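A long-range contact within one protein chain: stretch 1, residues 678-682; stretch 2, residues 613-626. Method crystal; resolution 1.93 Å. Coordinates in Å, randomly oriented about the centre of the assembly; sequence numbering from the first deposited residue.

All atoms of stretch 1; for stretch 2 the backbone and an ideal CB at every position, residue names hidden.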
ATOM      1  N   VAL A 678      -5.854  18.467  15.748  1.00 17.09           N
ATOM      2  CA  VAL A 678      -5.694  17.164  15.116  1.00 17.12           C
ATOM      3  C   VAL A 678      -5.061  16.177  16.074  1.00 17.12           C
ATOM      4  O   VAL A 678      -3.958  16.384  16.579  1.00 17.92           O
ATOM      5  CB  VAL A 678      -4.776  17.304  13.860  1.00 18.93           C
ATOM      6  CG1 VAL A 678      -4.572  15.970  13.186  1.00 20.69           C
ATOM      7  CG2 VAL A 678      -5.403  18.288  12.904  1.00 21.78           C
ATOM      8  N   PHE A 679      -5.799  15.112  16.342  1.00 15.19           N
ATOM      9  CA  PHE A 679      -5.348  14.056  17.163  1.00 15.02           C
ATOM     10  C   PHE A 679      -4.864  12.924  16.299  1.00 15.89           C
ATOM     11  O   PHE A 679      -5.432  12.649  15.235  1.00 15.87           O
ATOM     12  CB  PHE A 679      -6.508  13.565  18.041  1.00 16.51           C
ATOM     13  CG  PHE A 679      -6.848  14.531  19.141  1.00 16.85           C
ATOM     14  CD1 PHE A 679      -7.745  15.522  18.909  1.00 16.55           C
ATOM     15  CD2 PHE A 679      -6.195  14.462  20.365  1.00 17.55           C
ATOM     16  CE1 PHE A 679      -8.057  16.446  19.865  1.00 17.73           C
ATOM     17  CE2 PHE A 679      -6.521  15.358  21.343  1.00 18.12           C
ATOM     18  CZ  PHE A 679      -7.477  16.347  21.114  1.00 16.74           C
ATOM     19  N   PHE A 680      -3.824  12.247  16.734  1.00 15.55           N
ATOM     20  CA  PHE A 680      -3.344  11.086  15.995  1.00 15.91           C
ATOM     21  C   PHE A 680      -2.494  10.216  16.866  1.00 16.23           C
ATOM     22  O   PHE A 680      -2.186  10.593  17.996  1.00 17.61           O
ATOM     23  CB  PHE A 680      -2.564  11.527  14.767  1.00 17.01           C
ATOM     24  CG  PHE A 680      -1.359  12.383  15.063  1.00 17.82           C
ATOM     25  CD1 PHE A 680      -1.477  13.686  15.423  1.00 19.53           C
ATOM     26  CD2 PHE A 680      -0.087  11.832  14.959  1.00 21.87           C
ATOM     27  CE1 PHE A 680      -0.357  14.481  15.669  1.00 22.98           C
ATOM     28  CE2 PHE A 680       1.052  12.615  15.198  1.00 23.07           C
ATOM     29  CZ  PHE A 680       0.910  13.936  15.547  1.00 22.38           C
ATOM     30  N   ILE A 681      -2.178   9.047  16.363  1.00 16.69           N
ATOM     31  CA  ILE A 681      -1.310   8.099  17.056  1.00 18.16           C
ATOM     32  C   ILE A 681       0.047   8.036  16.335  1.00 21.56           C
ATOM     33  O   ILE A 681       0.166   7.665  15.146  1.00 18.82           O
ATOM     34  CB  ILE A 681      -1.931   6.730  17.051  1.00 20.93           C
ATOM     35  CG1 ILE A 681      -3.266   6.790  17.848  1.00 21.34           C
ATOM     36  CG2 ILE A 681      -1.009   5.724  17.698  1.00 22.04           C
ATOM     37  CD1 ILE A 681      -4.013   5.521  17.756  1.00 24.47           C
ATOM     38  N   ASN A 682       1.067   8.436  17.059  1.00 21.77           N
ATOM     39  CA  ASN A 682       2.383   8.499  16.487  1.00 26.52           C
ATOM     40  C   ASN A 682       2.870   7.084  16.456  1.00 28.77           C
ATOM     41  O   ASN A 682       3.118   6.459  17.502  1.00 28.64           O
ATOM     42  CB  ASN A 682       3.287   9.413  17.295  1.00 30.35           C
ATOM     43  CG  ASN A 682       4.668   9.586  16.634  1.00 35.34           C
ATOM     44  OD1 ASN A 682       5.231   8.643  16.064  1.00 34.39           O
ATOM     45  ND2 ASN A 682       5.207  10.775  16.740  1.00 39.80           N
ATOM     46  N   UNK A 613     -13.909   9.107  18.538  1.00 13.69           N
ATOM     47  CA  UNK A 613     -12.779   8.312  18.052  1.00 14.40           C
ATOM     48  C   UNK A 613     -11.610   9.159  17.586  1.00 14.67           C
ATOM     49  O   UNK A 613     -10.790   8.641  16.860  1.00 18.05           O
ATOM     50  CB  UNK A 613     -13.234   7.408  16.905  1.00 14.40           C
ATOM     51  N   UNK A 614     -11.496  10.395  18.009  1.00 14.07           N
ATOM     52  CA  UNK A 614     -10.479  11.299  17.474  1.00 13.60           C
ATOM     53  C   UNK A 614      -9.119  10.624  17.736  1.00 14.92           C
ATOM     54  O   UNK A 614      -8.832  10.146  18.821  1.00 13.81           O
ATOM     55  CB  UNK A 614     -10.560  12.687  18.113  1.00 13.60           C
ATOM     56  N   UNK A 615      -8.272  10.645  16.719  1.00 14.85           N
ATOM     57  CA  UNK A 615      -6.965  10.071  16.814  1.00 13.86           C
ATOM     58  C   UNK A 615      -6.831   8.673  16.245  1.00 16.08           C
ATOM     59  O   UNK A 615      -5.731   8.232  15.923  1.00 15.68           O
ATOM     60  CB  UNK A 615      -6.537  10.059  18.283  1.00 13.86           C
ATOM     61  N   UNK A 616      -7.942   7.952  16.173  1.00 15.53           N
ATOM     62  CA  UNK A 616      -7.991   6.641  15.525  1.00 18.60           C
ATOM     63  C   UNK A 616      -8.371   6.929  14.104  1.00 18.12           C
ATOM     64  O   UNK A 616      -9.536   7.026  13.760  1.00 18.08           O
ATOM     65  CB  UNK A 616      -8.969   5.676  16.197  1.00 18.60           C
ATOM     66  N   UNK A 617      -7.363   7.173  13.295  1.00 14.50           N
ATOM     67  CA  UNK A 617      -7.563   7.757  11.959  1.00 16.56           C
ATOM     68  C   UNK A 617      -7.688   6.694  10.831  1.00 16.68           C
ATOM     69  O   UNK A 617      -7.951   7.054   9.688  1.00 17.13           O
ATOM     70  CB  UNK A 617      -6.398   8.697  11.644  1.00 16.56           C
ATOM     71  N   UNK A 618      -7.501   5.445  11.191  1.00 16.74           N
ATOM     72  CA  UNK A 618      -7.595   4.359  10.264  1.00 17.17           C
ATOM     73  C   UNK A 618      -8.192   3.150  10.878  1.00 17.31           C
ATOM     74  O   UNK A 618      -8.100   2.932  12.074  1.00 18.15           O
ATOM     75  CB  UNK A 618      -6.217   4.023   9.689  1.00 17.17           C
ATOM     76  N   UNK A 619      -8.707   2.281  10.007  1.00 18.05           N
ATOM     77  CA  UNK A 619      -9.186   0.975  10.385  1.00 19.00           C
ATOM     78  C   UNK A 619      -8.129   0.184  11.154  1.00 18.71           C
ATOM     79  O   UNK A 619      -8.380  -0.427  12.212  1.00 16.94           O
ATOM     80  CB  UNK A 619      -9.625   0.202   9.140  1.00 19.00           C
ATOM     81  N   UNK A 620      -6.922   0.174  10.613  1.00 16.76           N
ATOM     82  CA  UNK A 620      -5.827  -0.536  11.242  1.00 17.43           C
ATOM     83  C   UNK A 620      -5.515  -0.023  12.661  1.00 15.23           C
ATOM     84  O   UNK A 620      -5.204  -0.788  13.584  1.00 16.03           O
ATOM     85  CB  UNK A 620      -4.580  -0.424  10.363  1.00 17.43           C
ATOM     86  N   UNK A 621      -5.645   1.269  12.869  1.00 15.61           N
ATOM     87  CA  UNK A 621      -5.409   1.809  14.192  1.00 16.72           C
ATOM     88  C   UNK A 621      -6.504   1.387  15.146  1.00 15.47           C
ATOM     89  O   UNK A 621      -6.224   1.223  16.329  1.00 15.17           O
ATOM     90  CB  UNK A 621      -5.307   3.335  14.141  1.00 16.72           C
ATOM     91  N   UNK A 622      -7.724   1.180  14.640  1.00 16.76           N
ATOM     92  CA  UNK A 622      -8.806   0.707  15.497  1.00 15.63           C
ATOM     93  C   UNK A 622      -8.571  -0.720  15.905  1.00 16.70           C
ATOM     94  O   UNK A 622      -8.742  -1.142  17.096  1.00 15.99           O
ATOM     95  CB  UNK A 622     -10.158   0.836  14.793  1.00 15.63           C
ATOM     96  N   UNK A 623      -8.050  -1.494  14.972  1.00 16.58           N
ATOM     97  CA  UNK A 623      -7.697  -2.851  15.303  1.00 17.36           C
ATOM     98  C   UNK A 623      -6.674  -2.958  16.447  1.00 16.64           C
ATOM     99  O   UNK A 623      -6.790  -3.817  17.307  1.00 19.15           O
ATOM    100  CB  UNK A 623      -7.151  -3.544  14.053  1.00 17.36           C
ATOM    101  N   UNK A 624      -5.725  -2.068  16.474  1.00 17.37           N
ATOM    102  CA  UNK A 624      -4.641  -2.077  17.491  1.00 18.21           C
ATOM    103  C   UNK A 624      -5.058  -1.323  18.778  1.00 18.37           C
ATOM    104  O   UNK A 624      -4.760  -1.783  19.895  1.00 17.63           O
ATOM    105  CB  UNK A 624      -3.374  -1.444  16.912  1.00 18.21           C
ATOM    106  N   UNK A 625      -5.799  -0.228  18.629  1.00 16.18           N
ATOM    107  CA  UNK A 625      -5.987   0.709  19.742  1.00 16.53           C
ATOM    108  C   UNK A 625      -7.410   0.981  20.285  1.00 16.22           C
ATOM    109  O   UNK A 625      -7.604   1.914  21.015  1.00 16.71           O
ATOM    110  CB  UNK A 625      -5.403   2.053  19.302  1.00 16.53           C
ATOM    111  N   UNK A 626      -8.345   0.107  19.950  1.00 16.22           N
ATOM    112  CA  UNK A 626      -9.744   0.118  20.445  1.00 16.49           C
ATOM    113  C   UNK A 626      -9.793   0.387  21.959  1.00 17.48           C
ATOM    114  O   UNK A 626     -10.668   1.111  22.456  1.00 18.59           O
ATOM    115  CB  UNK A 626     -10.430  -1.214  20.133  1.00 16.49           C
TER

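Position 613 opens a type II beta turn that ends at 616, and its CB has nothing of stretch 1 within 5.5 Å; the contact leaves the choice open, and the residue is Ala613.

At 614, CA-to-CB points toward stretch 1 and the ideal CB lies 4.1 Å from CD1 of Phe679, beside an aromatic ring. An aliphatic, aromatic or long, flexible side chain could cover that ring. The residue is Arg614, whose chi1 of p lays its CD over one face of the Phe679 ring, 4.1 Å from the centroid, in a CH-pi contact. The guanidinium carries on beyond; Arg614 CZ is 5.5 Å from the centroid of the Phe679 ring, so any cation-pi attraction is weak at most.

Position 615 is decided by its backbone. With phi/psi of 98/-24, a CB would be jammed against the carbonyl O of 614, and it would also stand 3.5 Å from CB of Phe679. Glycine is called for, and Gly615 is found. The strand packs close against it: the CA atoms of Gly615 and Phe680 are 3.8 Å apart, and Gly615 CA makes a CA-H...O contact of 3.4 Å with Phe679 O.

At 616 the CB points away, 5.2 Å from CD1 of Ile681, so that only a side chain that bends back could touch it, preferably an apolar one. Ile616, m at both chi angles, brings its CD1 to 3.9 Å from Ile681 CD1.

The CB at 617 points toward stretch 1 and sits 5.4 Å from the carbonyl O of Phe679. A side chain of moderate length carrying a donor would suit, Asn or Gln among others. Asn617 donates from ND2 to Phe679 O at 3.0 Å, with a nearly straight angle of 162°.

Position 618 is out of reach but directly precedes a helix, where Ser, Thr, Asp or Asn commonly cap. Ser618 accepts the amide of 621 through OG. Positions 619 and 620 are also out of reach, and hold Tyr619 and Ser620.

The helix turns back toward stretch 1 at 621, whose CB is 4.4 Å from Ile681 CD1; aliphatic or long polar side chains would fit. Gln621 passes near that methyl, while its OE1 accepts from Asn617 N at 2.8 Å, bracing the loop.

At 622 the CB points away from stretch 1, and those at 623 and 624 are out of its reach, so the contact sets no preference; they hold Met622, Val623 and Glu624. At 625 the CB lies 4.0 Å from Ile681 CD1, a position that apolar or aromatic groups, among others, would suit; His625 places CD2 3.6 Å from Ile681 CD1. Position 626 is out of reach of stretch 1, which places no demand on it; the residue is Trp626.

Stretch 2 (613-626) ARGINSYSQMVEHW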
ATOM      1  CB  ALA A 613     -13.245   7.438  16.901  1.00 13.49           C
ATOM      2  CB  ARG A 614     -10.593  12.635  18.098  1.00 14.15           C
ATOM      3  CG  ARG A 614     -10.393  12.674  19.631  1.00 13.77           C
ATOM      4  CD  ARG A 614     -10.947  13.912  20.272  1.00 13.99           C
ATOM      5  NE  ARG A 614     -10.743  13.854  21.702  1.00 12.41           N
ATOM      6  CZ  ARG A 614     -11.453  13.097  22.543  1.00 13.65           C
ATOM      7  NH1 ARG A 614     -12.436  12.292  22.111  1.00 13.66           N
ATOM      8  NH2 ARG A 614     -11.147  13.131  23.866  1.00 13.71           N
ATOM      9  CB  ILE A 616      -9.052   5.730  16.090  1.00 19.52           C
ATOM     10  CG1 ILE A 616      -8.945   5.620  17.574  1.00 25.35           C
ATOM     11  CG2 ILE A 616      -8.916   4.303  15.503  1.00 21.03           C
ATOM     12  CD1 ILE A 616      -7.847   4.780  18.071  1.00 27.75           C
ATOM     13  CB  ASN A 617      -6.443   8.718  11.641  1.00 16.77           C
ATOM     14  CG  ASN A 617      -6.580  10.020  12.440  1.00 16.16           C
ATOM     15  OD1 ASN A 617      -7.616  10.694  12.333  1.00 18.67           O
ATOM     16  ND2 ASN A 617      -5.561  10.392  13.202  1.00 16.43           N
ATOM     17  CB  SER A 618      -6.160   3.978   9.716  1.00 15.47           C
ATOM     18  OG  SER A 618      -5.410   3.256  10.710  1.00 16.04           O
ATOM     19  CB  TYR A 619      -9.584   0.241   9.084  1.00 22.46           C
ATOM     20  CG  TYR A 619      -9.872  -1.197   9.193  1.00 23.71           C
ATOM     21  CD1 TYR A 619     -10.392  -1.755  10.381  1.00 23.30           C
ATOM     22  CD2 TYR A 619      -9.720  -2.000   8.097  1.00 25.38           C
ATOM     23  CE1 TYR A 619     -10.710  -3.094  10.460  1.00 25.11           C
ATOM     24  CE2 TYR A 619     -10.063  -3.341   8.135  1.00 25.02           C
ATOM     25  CZ  TYR A 619     -10.513  -3.901   9.314  1.00 26.60           C
ATOM     26  OH  TYR A 619     -10.810  -5.239   9.376  1.00 27.67           O
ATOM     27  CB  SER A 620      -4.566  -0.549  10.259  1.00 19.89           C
ATOM     28  OG  SER A 620      -3.476  -0.966  11.017  1.00 28.39           O
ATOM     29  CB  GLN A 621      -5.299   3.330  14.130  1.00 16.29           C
ATOM     30  CG  GLN A 621      -3.994   3.746  13.496  1.00 18.84           C
ATOM     31  CD  GLN A 621      -4.026   5.161  12.996  1.00 19.15           C
ATOM     32  OE1 GLN A 621      -4.784   6.014  13.499  1.00 17.44           O
ATOM     33  NE2 GLN A 621      -3.175   5.466  12.017  1.00 22.15           N
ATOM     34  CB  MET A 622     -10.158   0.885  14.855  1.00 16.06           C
ATOM     35  CG  MET A 622     -11.333   0.536  15.793  1.00 15.78           C
ATOM     36  SD  MET A 622     -11.496   1.656  17.215  1.00 17.21           S
ATOM     37  CE  MET A 622     -12.587   2.884  16.505  1.00 16.65           C
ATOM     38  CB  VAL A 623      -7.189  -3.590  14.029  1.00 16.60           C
ATOM     39  CG1 VAL A 623      -6.646  -4.968  14.394  1.00 17.85           C
ATOM     40  CG2 VAL A 623      -8.327  -3.778  13.079  1.00 17.42           C
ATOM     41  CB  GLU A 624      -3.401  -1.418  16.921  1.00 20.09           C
ATOM     42  CG  GLU A 624      -2.251  -1.540  17.928  1.00 22.55           C
ATOM     43  CD  GLU A 624      -0.889  -1.185  17.374  1.00 26.60           C
ATOM     44  OE1 GLU A 624      -0.766  -0.677  16.246  1.00 23.23           O
ATOM     45  OE2 GLU A 624       0.079  -1.394  18.106  1.00 28.26           O
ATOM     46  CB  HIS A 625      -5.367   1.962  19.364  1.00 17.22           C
ATOM     47  CG  HIS A 625      -3.899   1.840  19.192  1.00 18.73           C
ATOM     48  ND1 HIS A 625      -3.064   1.520  20.238  1.00 20.57           N
ATOM     49  CD2 HIS A 625      -3.105   2.032  18.115  1.00 21.20           C
ATOM     50  CE1 HIS A 625      -1.805   1.528  19.828  1.00 20.16           C
ATOM     51  NE2 HIS A 625      -1.794   1.844  18.543  1.00 20.32           N
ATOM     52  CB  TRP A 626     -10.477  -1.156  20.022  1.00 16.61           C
ATOM     53  CG  TRP A 626      -9.780  -2.391  20.450  1.00 17.34           C
ATOM     54  CD1 TRP A 626      -8.727  -2.975  19.811  1.00 16.09           C
ATOM     55  CD2 TRP A 626      -9.983  -3.139  21.661  1.00 16.16           C
ATOM     56  NE1 TRP A 626      -8.272  -4.058  20.538  1.00 17.55           N
ATOM     57  CE2 TRP A 626      -9.036  -4.192  21.664  1.00 17.33           C
ATOM     58  CE3 TRP A 626     -10.864  -3.024  22.750  1.00 15.72           C
ATOM     59  CZ2 TRP A 626      -8.930  -5.112  22.715  1.00 19.01           C
ATOM     60  CZ3 TRP A 626     -10.801  -3.964  23.755  1.00 16.30           C
ATOM     61  CH2 TRP A 626      -9.805  -4.985  23.762  1.00 19.18           C
TER
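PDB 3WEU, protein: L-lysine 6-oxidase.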